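Local coordinates for B-type flagellar hook-associated protein 2 (Pseudomonas aeruginosa, PDB 5FHY) that caps the tip of the growing flagellar filament, helping flagellin subunits polymerise there and keeping them from leaking out unassembled, at residues G34-Q39 against T176-K181. Numbering follows the deposited sequence.
Sequences GTYQIQ and TVDGLK
Asp178 has CG anti to its own carbonyl carbon, beside its backbone N (chi1 -74°), while the first torsion of Thr176 sets OG1 between its backbone N and carbonyl carbon, close to the CB of Gln39. The Asp178 carboxylate takes the place of a backbone acceptor: Gln37 N donates to Asp178 OD1 at 3.0 Å, nearly straight at hydrogen but from well above the carboxylate plane. The same residue returns a bond from its amide, Asp178 N to Gln37 O at 2.9 Å, so Asp178 holds both backbone polar atoms of Gln37. Its other oxygen, OD2, lies obliquely by the Tyr36 ring, 3.6 Å from CD1, and Val177 CG1, also oblique to the ring, lies 4.0 Å from Tyr36 CD1. Further along, Gln39 and Thr176 form a hydrogen-bonded antiparallel pair, Gln39 N to Thr176 O and Thr176 N to Gln39 O, both 3.1 Å. Thr176 OG1 packs 3.2 Å from Gln39 CB and lies 2.7 Å from a water that donates to Gln37 O. Gln37 OE1 turns instead to strand 210-215, where it hydrogen-bonds with Thr211 OG1; that strand flanks strand 34-42 across from strand 173-177. A second subunit covers part of the contact: its Lys48 makes a cation-pi contact with Tyr36, and its Asp160 accepts from Lys181 N. Val177 to Leu180 form a type I' turn, with Asp178 and Gly179 both at positive phi (56° and 104°), as this turn requires. The arrangement is that of a tight two-residue beta-hairpin, strands 173-177 and 180-184, whose first strand joins strand 34-42 in a four-stranded antiparallel sheet of this central fragment of the cap protein, with the hairpin at a subunit interface.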
loop_
_atom_site.group_PDB
_atom_site.type_symbol
_atom_site.label_atom_id
_atom_site.label_comp_id
_atom_site.label_asym_id
_atom_site.label_seq_id
_atom_site.Cartn_x
_atom_site.Cartn_y
_atom_site.Cartn_z
ATOM N N GLY B 34 -23.699 -13.556 41.662
ATOM C CA GLY B 34 -22.914 -13.826 42.850
ATOM C C GLY B 34 -21.429 -13.921 42.563
ATOM O O GLY B 34 -21.006 -14.000 41.411
ATOM N N THR B 35 -20.635 -13.909 43.626
ATOM C CA THR B 35 -19.189 -14.007 43.515
ATOM C C THR B 35 -18.679 -15.112 44.428
ATOM O O THR B 35 -19.214 -15.320 45.513
ATOM C CB THR B 35 -18.512 -12.672 43.864
ATOM O OG1 THR B 35 -17.107 -12.881 44.046
ATOM C CG2 THR B 35 -19.104 -12.091 45.140
ATOM N N TYR B 36 -17.656 -15.834 43.989
ATOM C CA TYR B 36 -17.193 -16.990 44.742
ATOM C C TYR B 36 -15.676 -17.078 44.752
ATOM O O TYR B 36 -15.023 -16.905 43.724
ATOM C CB TYR B 36 -17.776 -18.282 44.163
ATOM C CG TYR B 36 -19.287 -18.290 44.063
ATOM C CD1 TYR B 36 -20.069 -18.684 45.143
ATOM C CD2 TYR B 36 -19.931 -17.907 42.887
ATOM C CE1 TYR B 36 -21.448 -18.696 45.061
ATOM C CE2 TYR B 36 -21.312 -17.915 42.796
ATOM C CZ TYR B 36 -22.066 -18.311 43.887
ATOM O OH TYR B 36 -23.442 -18.325 43.810
ATOM N N GLN B 37 -15.119 -17.347 45.926
ATOM C CA GLN B 37 -13.691 -17.572 46.042
ATOM C C GLN B 37 -13.424 -19.067 45.979
ATOM O O GLN B 37 -13.940 -19.840 46.790
ATOM C CB GLN B 37 -13.150 -16.971 47.336
ATOM C CG GLN B 37 -13.269 -15.457 47.393
ATOM C CD GLN B 37 -12.417 -14.769 46.345
ATOM O OE1 GLN B 37 -12.915 -14.361 45.295
ATOM N NE2 GLN B 37 -11.128 -14.630 46.629
ATOM N N ILE B 38 -12.599 -19.470 45.023
ATOM C CA ILE B 38 -12.425 -20.881 44.732
ATOM C C ILE B 38 -10.970 -21.308 44.835
ATOM O O ILE B 38 -10.078 -20.645 44.310
ATOM C CB ILE B 38 -12.954 -21.221 43.322
ATOM C CG1 ILE B 38 -14.426 -20.825 43.197
ATOM C CG2 ILE B 38 -12.772 -22.701 43.015
ATOM C CD1 ILE B 38 -15.122 -21.424 41.999
ATOM N N GLN B 39 -10.741 -22.416 45.528
ATOM C CA GLN B 39 -9.432 -23.040 45.562
ATOM C C GLN B 39 -9.540 -24.402 44.895
ATOM O O GLN B 39 -10.576 -25.056 44.974
ATOM C CB GLN B 39 -8.924 -23.193 47.002
ATOM C CG GLN B 39 -8.674 -21.887 47.746
ATOM C CD GLN B 39 -8.096 -22.103 49.140
ATOM O OE1 GLN B 39 -7.567 -23.171 49.451
ATOM N NE2 GLN B 39 -8.203 -21.084 49.988
ATOM N N THR B 176 -12.601 -26.056 47.080
ATOM C CA THR B 176 -13.287 -25.341 48.141
ATOM C C THR B 176 -13.994 -24.143 47.527
ATOM O O THR B 176 -13.440 -23.458 46.674
ATOM C CB THR B 176 -12.329 -24.870 49.264
ATOM O OG1 THR B 176 -11.540 -23.768 48.801
ATOM C CG2 THR B 176 -11.408 -25.993 49.720
ATOM N N VAL B 177 -15.227 -23.901 47.952
ATOM C CA VAL B 177 -15.976 -22.745 47.484
ATOM C C VAL B 177 -16.370 -21.913 48.691
ATOM O O VAL B 177 -17.221 -22.317 49.484
ATOM C CB VAL B 177 -17.234 -23.149 46.692
ATOM C CG1 VAL B 177 -18.015 -21.908 46.277
ATOM C CG2 VAL B 177 -16.850 -23.983 45.471
ATOM N N ASP B 178 -15.742 -20.748 48.817
ATOM C CA ASP B 178 -15.936 -19.865 49.960
ATOM C C ASP B 178 -15.657 -20.567 51.286
ATOM O O ASP B 178 -16.276 -20.261 52.300
ATOM C CB ASP B 178 -17.357 -19.298 49.953
ATOM C CG ASP B 178 -17.541 -18.231 48.900
ATOM O OD1 ASP B 178 -16.555 -17.526 48.604
ATOM O OD2 ASP B 178 -18.663 -18.097 48.366
ATOM N N GLY B 179 -14.727 -21.516 51.264
ATOM C CA GLY B 179 -14.326 -22.229 52.464
ATOM C C GLY B 179 -14.894 -23.635 52.563
ATOM O O GLY B 179 -14.396 -24.461 53.330
ATOM N N LEU B 180 -15.935 -23.914 51.784
ATOM C CA LEU B 180 -16.603 -25.208 51.864
ATOM C C LEU B 180 -15.981 -26.213 50.906
ATOM O O LEU B 180 -15.888 -25.965 49.708
ATOM C CB LEU B 180 -18.093 -25.050 51.573
ATOM C CG LEU B 180 -18.797 -24.000 52.431
ATOM C CD1 LEU B 180 -20.272 -23.914 52.073
ATOM C CD2 LEU B 180 -18.606 -24.313 53.910
ATOM N N LYS B 181 -15.575 -27.357 51.445
ATOM C CA LYS B 181 -14.920 -28.401 50.662
ATOM C C LYS B 181 -15.897 -29.298 49.917
ATOM O O LYS B 181 -16.926 -29.699 50.457
ATOM C CB LYS B 181 -14.028 -29.257 51.562
ATOM C CG LYS B 181 -12.734 -28.580 51.968
ATOM C CD LYS B 181 -11.918 -29.448 52.911
ATOM C CE LYS B 181 -10.547 -28.841 53.162
ATOM N NZ LYS B 181 -9.695 -29.701 54.029
HETATM O O HOH W 1 -13.163 -21.674 49.371
#